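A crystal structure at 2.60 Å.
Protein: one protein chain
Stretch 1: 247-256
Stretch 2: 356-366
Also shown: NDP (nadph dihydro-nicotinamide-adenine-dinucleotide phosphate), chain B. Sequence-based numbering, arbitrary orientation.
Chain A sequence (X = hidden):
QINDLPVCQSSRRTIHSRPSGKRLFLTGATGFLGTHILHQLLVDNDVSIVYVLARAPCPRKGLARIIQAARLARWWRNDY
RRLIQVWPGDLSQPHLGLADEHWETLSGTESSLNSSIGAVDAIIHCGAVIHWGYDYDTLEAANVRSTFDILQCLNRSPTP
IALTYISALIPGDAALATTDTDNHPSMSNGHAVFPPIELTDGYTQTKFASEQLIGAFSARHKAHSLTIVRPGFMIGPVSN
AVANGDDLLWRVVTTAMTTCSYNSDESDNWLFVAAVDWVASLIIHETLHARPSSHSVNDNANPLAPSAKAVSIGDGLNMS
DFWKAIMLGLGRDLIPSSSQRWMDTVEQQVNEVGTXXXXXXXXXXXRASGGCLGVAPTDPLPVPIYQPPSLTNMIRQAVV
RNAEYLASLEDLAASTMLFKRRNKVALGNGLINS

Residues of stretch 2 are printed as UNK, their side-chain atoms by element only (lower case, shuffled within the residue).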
# COMPACT_ATOMS: atom_id res chain seq x y z
N ASP A 247 12.05 16.19 9.84
CA ASP A 247 12.24 15.60 8.49
C ASP A 247 12.39 16.72 7.45
O ASP A 247 11.51 17.59 7.39
CB ASP A 247 11.09 14.65 8.13
CG ASP A 247 11.24 13.99 6.77
OD1 ASP A 247 12.19 13.21 6.60
OD2 ASP A 247 10.41 14.27 5.91
N LEU A 248 13.46 16.70 6.66
CA LEU A 248 13.59 17.71 5.62
C LEU A 248 12.25 18.04 4.98
O LEU A 248 11.88 19.21 4.83
CB LEU A 248 14.56 17.23 4.56
CG LEU A 248 14.58 18.12 3.32
CD1 LEU A 248 14.94 19.57 3.65
CD2 LEU A 248 15.54 17.55 2.30
N LEU A 249 11.49 17.00 4.63
CA LEU A 249 10.24 17.18 3.90
C LEU A 249 9.30 18.09 4.66
O LEU A 249 8.88 19.14 4.16
CB LEU A 249 9.60 15.80 3.66
CG LEU A 249 8.42 15.75 2.70
CD1 LEU A 249 8.90 16.04 1.28
CD2 LEU A 249 7.68 14.41 2.79
N TRP A 250 8.98 17.72 5.91
CA TRP A 250 7.96 18.46 6.65
C TRP A 250 8.46 19.81 7.13
O TRP A 250 7.64 20.69 7.43
CB TRP A 250 7.47 17.64 7.83
CG TRP A 250 6.88 16.38 7.39
CD1 TRP A 250 7.33 15.12 7.65
CD2 TRP A 250 5.79 16.23 6.49
NE1 TRP A 250 6.54 14.19 7.03
CE2 TRP A 250 5.59 14.85 6.29
CE3 TRP A 250 4.94 17.14 5.84
CZ2 TRP A 250 4.60 14.35 5.48
CZ3 TRP A 250 3.95 16.64 5.04
CH2 TRP A 250 3.78 15.25 4.87
N ARG A 251 9.78 19.98 7.26
CA ARG A 251 10.34 21.28 7.60
C ARG A 251 10.12 22.28 6.46
O ARG A 251 9.86 23.46 6.70
CB ARG A 251 11.83 21.13 7.93
CG ARG A 251 12.18 20.55 9.33
CD ARG A 251 13.70 20.25 9.42
NE ARG A 251 14.12 19.70 10.71
CZ ARG A 251 14.76 20.36 11.67
NH1 ARG A 251 15.07 19.74 12.80
NH2 ARG A 251 15.15 21.63 11.49
N VAL A 252 10.20 21.81 5.21
CA VAL A 252 9.88 22.64 4.05
C VAL A 252 8.37 22.87 3.95
O VAL A 252 7.92 23.94 3.55
CB VAL A 252 10.43 22.00 2.77
CG1 VAL A 252 9.99 22.77 1.53
CG2 VAL A 252 11.93 21.93 2.83
N VAL A 253 7.58 21.88 4.33
CA VAL A 253 6.14 22.05 4.34
C VAL A 253 5.72 23.01 5.44
O VAL A 253 4.76 23.78 5.28
CB VAL A 253 5.46 20.67 4.46
CG1 VAL A 253 3.98 20.78 4.77
CG2 VAL A 253 5.64 19.87 3.16
N THR A 254 6.41 23.00 6.58
CA THR A 254 5.96 23.80 7.72
C THR A 254 6.30 25.29 7.53
O THR A 254 5.60 26.16 8.06
CB THR A 254 6.57 23.25 9.02
OG1 THR A 254 5.93 23.85 10.15
CG2 THR A 254 8.08 23.52 9.10
N THR A 255 7.35 25.59 6.76
CA THR A 255 7.66 26.99 6.48
C THR A 255 6.89 27.49 5.27
O THR A 255 6.66 28.70 5.13
CB THR A 255 9.17 27.18 6.26
OG1 THR A 255 9.56 26.63 5.00
CG2 THR A 255 9.96 26.50 7.37
N ALA A 256 6.50 26.57 4.38
CA ALA A 256 5.61 26.94 3.29
C ALA A 256 4.25 27.35 3.84
O ALA A 256 3.58 28.20 3.25
CB ALA A 256 5.48 25.78 2.31
N UNK A 356 16.50 28.88 16.08
CA UNK A 356 15.39 27.96 16.23
C UNK A 356 14.66 27.66 14.93
O UNK A 356 13.70 26.87 14.95
c UNK A 356 14.40 28.50 17.26
o UNK A 356 13.78 29.69 16.80
N UNK A 357 15.07 28.25 13.81
CA UNK A 357 14.28 28.08 12.60
C UNK A 357 14.57 26.73 11.96
O UNK A 357 15.74 26.39 11.74
c UNK A 357 14.54 29.20 11.59
n UNK A 357 13.95 28.40 9.27
n UNK A 357 12.01 29.26 8.92
c UNK A 357 13.64 29.13 10.39
c UNK A 357 12.96 28.51 8.39
c UNK A 357 12.41 29.66 10.17
N UNK A 358 13.54 25.95 11.63
CA UNK A 358 13.76 24.55 11.21
C UNK A 358 14.53 24.40 9.91
O UNK A 358 15.09 23.32 9.67
c UNK A 358 12.11 26.24 11.83
c UNK A 358 11.49 24.86 11.96
c UNK A 358 12.34 23.98 11.10
N UNK A 359 14.58 25.43 9.05
CA UNK A 359 15.37 25.37 7.82
C UNK A 359 16.74 26.02 7.93
O UNK A 359 17.48 26.03 6.94
c UNK A 359 13.79 23.92 5.47
c UNK A 359 12.97 26.19 4.83
c UNK A 359 13.44 25.32 5.97
c UNK A 359 14.63 26.00 6.64
N UNK A 360 17.09 26.56 9.09
CA UNK A 360 18.46 27.03 9.26
C UNK A 360 19.49 25.91 9.14
O UNK A 360 20.57 26.17 8.60
c UNK A 360 20.55 29.34 10.17
c UNK A 360 22.63 28.23 14.06
c UNK A 360 21.50 27.41 14.19
c UNK A 360 22.81 29.03 12.96
n UNK A 360 21.72 29.69 10.80
c UNK A 360 20.67 28.19 12.09
c UNK A 360 19.89 28.40 10.91
c UNK A 360 21.82 29.01 11.98
c UNK A 360 20.52 27.38 13.22
c UNK A 360 18.56 27.76 10.60
N UNK A 361 19.24 24.70 9.67
CA UNK A 361 20.15 23.58 9.47
C UNK A 361 20.25 23.09 8.02
O UNK A 361 21.32 22.70 7.61
c UNK A 361 18.14 24.40 10.57
c UNK A 361 18.75 23.29 11.39
c UNK A 361 19.55 22.50 10.38
N UNK A 362 19.14 23.10 7.28
CA UNK A 362 19.06 22.52 5.91
C UNK A 362 19.32 23.53 4.78
O UNK A 362 19.29 23.09 3.62
c UNK A 362 18.20 19.55 6.36
c UNK A 362 17.66 21.92 5.72
c UNK A 362 17.28 20.73 6.60
c UNK A 362 15.83 20.35 6.41
N UNK A 363 19.64 24.78 5.07
CA UNK A 363 19.74 25.79 3.98
C UNK A 363 20.76 25.41 2.91
O UNK A 363 20.53 25.75 1.74
c UNK A 363 16.38 28.80 5.38
c UNK A 363 20.06 27.18 4.54
c UNK A 363 18.91 27.76 5.31
s UNK A 363 17.55 28.13 4.20
N UNK A 364 21.88 24.80 3.29
CA UNK A 364 22.90 24.42 2.32
C UNK A 364 22.34 23.52 1.23
O UNK A 364 22.66 23.68 0.05
N UNK A 365 21.49 22.55 1.62
CA UNK A 365 20.89 21.65 0.65
C UNK A 365 20.08 22.43 -0.37
O UNK A 365 20.33 22.36 -1.58
c UNK A 365 19.75 17.43 -0.70
c UNK A 365 20.01 20.62 1.36
c UNK A 365 18.19 19.63 -0.09
c UNK A 365 18.48 17.54 -1.23
c UNK A 365 19.47 19.53 0.45
c UNK A 365 17.70 18.63 -0.93
c UNK A 365 20.24 18.43 0.13
N UNK A 366 19.12 23.22 0.11
CA UNK A 366 18.20 23.94 -0.77
C UNK A 366 18.94 24.80 -1.79
O UNK A 366 18.58 24.83 -2.97
c UNK A 366 17.24 24.79 0.06
c UNK A 366 16.37 23.90 0.95
c UNK A 366 15.46 24.72 1.86
c UNK A 366 15.56 22.88 0.11
PA NDP B . 17.51 10.30 13.49
O1A NDP B . 18.45 11.04 12.59
O2A NDP B . 17.51 10.60 14.97
O5B NDP B . 17.56 8.63 13.26
C5B NDP B . 18.88 8.23 13.19
C4B NDP B . 19.09 7.01 14.10
O4B NDP B . 20.52 6.80 14.23
C3B NDP B . 18.48 7.25 15.47
O3B NDP B . 17.97 6.04 15.94
C2B NDP B . 19.69 7.64 16.38
O2B NDP B . 19.57 7.25 17.68
C1B NDP B . 20.84 6.82 15.63
N9A NDP B . 22.21 7.43 15.83
C8A NDP B . 22.69 8.69 15.39
N7A NDP B . 23.98 8.92 15.74
C5A NDP B . 24.35 7.75 16.44
C6A NDP B . 25.56 7.36 17.07
N6A NDP B . 26.66 8.18 17.07
N1A NDP B . 25.67 6.15 17.70
C2A NDP B . 24.54 5.37 17.67
N3A NDP B . 23.34 5.60 17.12
C4A NDP B . 23.26 6.82 16.50
O3 NDP B . 15.97 10.70 12.95
PN NDP B . 15.92 10.78 11.34
O1N NDP B . 14.52 10.89 10.89
O2N NDP B . 16.98 11.72 10.80
O5D NDP B . 16.44 9.19 10.54
C5D NDP B . 15.66 8.06 10.94
C4D NDP B . 15.38 7.05 9.73
O4D NDP B . 14.56 7.67 8.73
C3D NDP B . 16.68 6.60 9.01
O3D NDP B . 16.80 5.20 9.09
C2D NDP B . 16.55 7.04 7.52
O2D NDP B . 16.79 5.99 6.60
C1D NDP B . 15.10 7.41 7.39
N1N NDP B . 14.82 8.71 6.63
C2N NDP B . 13.67 9.35 7.00
C3N NDP B . 13.28 10.52 6.47
C7N NDP B . 11.99 10.91 6.99
O7N NDP B . 11.62 10.81 8.15
N7N NDP B . 11.11 11.29 6.03
C4N NDP B . 14.10 11.28 5.42
C5N NDP B . 15.27 10.46 4.94
C6N NDP B . 15.59 9.26 5.51
P2B NDP B . 19.10 8.63 18.86
O1X NDP B . 18.91 7.83 20.11
O2X NDP B . 20.31 9.57 18.81
O3X NDP B . 17.87 9.08 18.13

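Position 356 carries one carbon and then one oxygen, a small hydroxyl side chain that makes no contact with stretch 1. It is Ser-356, exposed, and a short polar group is at ease there.

Position 357 has one carbon followed by a five-membered ring of three carbons and two nitrogens. Its CB leaves sideways, but the ring comes nearer, and a ring carbon of 357 lies 3.8 Å from Thr-255 CG2. This is histidine, His-357, and the carbon is CE1. The residue also opens a type I turn, closed by the backbone bond from N of position 360 to His-357 O at 3.0 Å.

At position 358 three carbons close a ring onto the backbone nitrogen, and the CA-to-CB bond points toward stretch 1. The backbone does the polar work: Arg-251 NH2 donates to O of 358 at 2.5 Å, a very short hydrogen bond, with the oxygen at the edge of the guanidinium and near its plane. The closed ring is the signature of proline, and Pro-358 has a phi of -66°, which suits the second place of a type I turn.

Position 359 shows four carbons forked at the second. One end carbon of 359 is 3.8 Å from Val-252 CG2, while the other lies 3.4 Å from Thr-255 OG1. The fork beyond a single CB methylene marks Leu-359, the two ends being CD2 and CD1 respectively. A flexible, branched hydrocarbon fits this buried place well.

Position 360 bears one carbon and then fused five- and six-membered rings holding eight carbons and one nitrogen, an indole that leads away from stretch 1 and makes no contact with it. Trp-360 ends the turn; its exposed indole takes no part in this contact.

Position 361 again has three carbons closed onto the backbone nitrogen. Though exposed, its CA-to-CB bond points toward stretch 1, and a ring carbon of 361 sits 4.0 Å from Arg-251 NH2. This is Pro-361, the carbon is CG, and the ring offers a compact apolar surface beside the guanidinium.

Position 362 has four carbons forked at the second, its CA-to-CB bond pointing toward stretch 1. One end carbon of 362 is 3.7 Å from Arg-251 CD and 3.0 Å from Leu-248 CD1, the latter tight for two methyl groups. This is Leu-362, and the carbon is CD1. Here leucine meets both a leucine and the aliphatic part of an arginine.

Position 363, with two carbons, a sulfur and a last carbon in an unbranched line, is Met-363; it lies in a helix, out of reach of stretch 1, so the contact does not test the methionine. Position 364 has no side-chain atoms, hence Gly-364, exposed; there is room for a CB, so this contact does not require glycine.

Position 365 has one carbon and a ring of six carbons. Its CA-to-CB bond points toward stretch 1, and a ring carbon of 365 lies 4.0 Å from Leu-248 CD2. This is Phe-365, the carbon is CE2, and the ring offers Leu-248 an apolar surface. Position 366, four carbons forked at the second, has its CA-to-CB bond toward stretch 1 yet stays just beyond contact range; it is Leu-366, buried.

The contact therefore joins apolar packing to one polar anchor. Leu-248 packs on Leu-362 and Phe-365, and Val-252 on Leu-359; Thr-255 adds contacts to His-357 and Leu-359. Arg-251 lays its methylene chain beside Leu-362 and spends its charged end on the Pro-358 carbonyl. Together the stretches bury 499 Å².

Stretch 2 (356-366) SHPLWPLMGFL
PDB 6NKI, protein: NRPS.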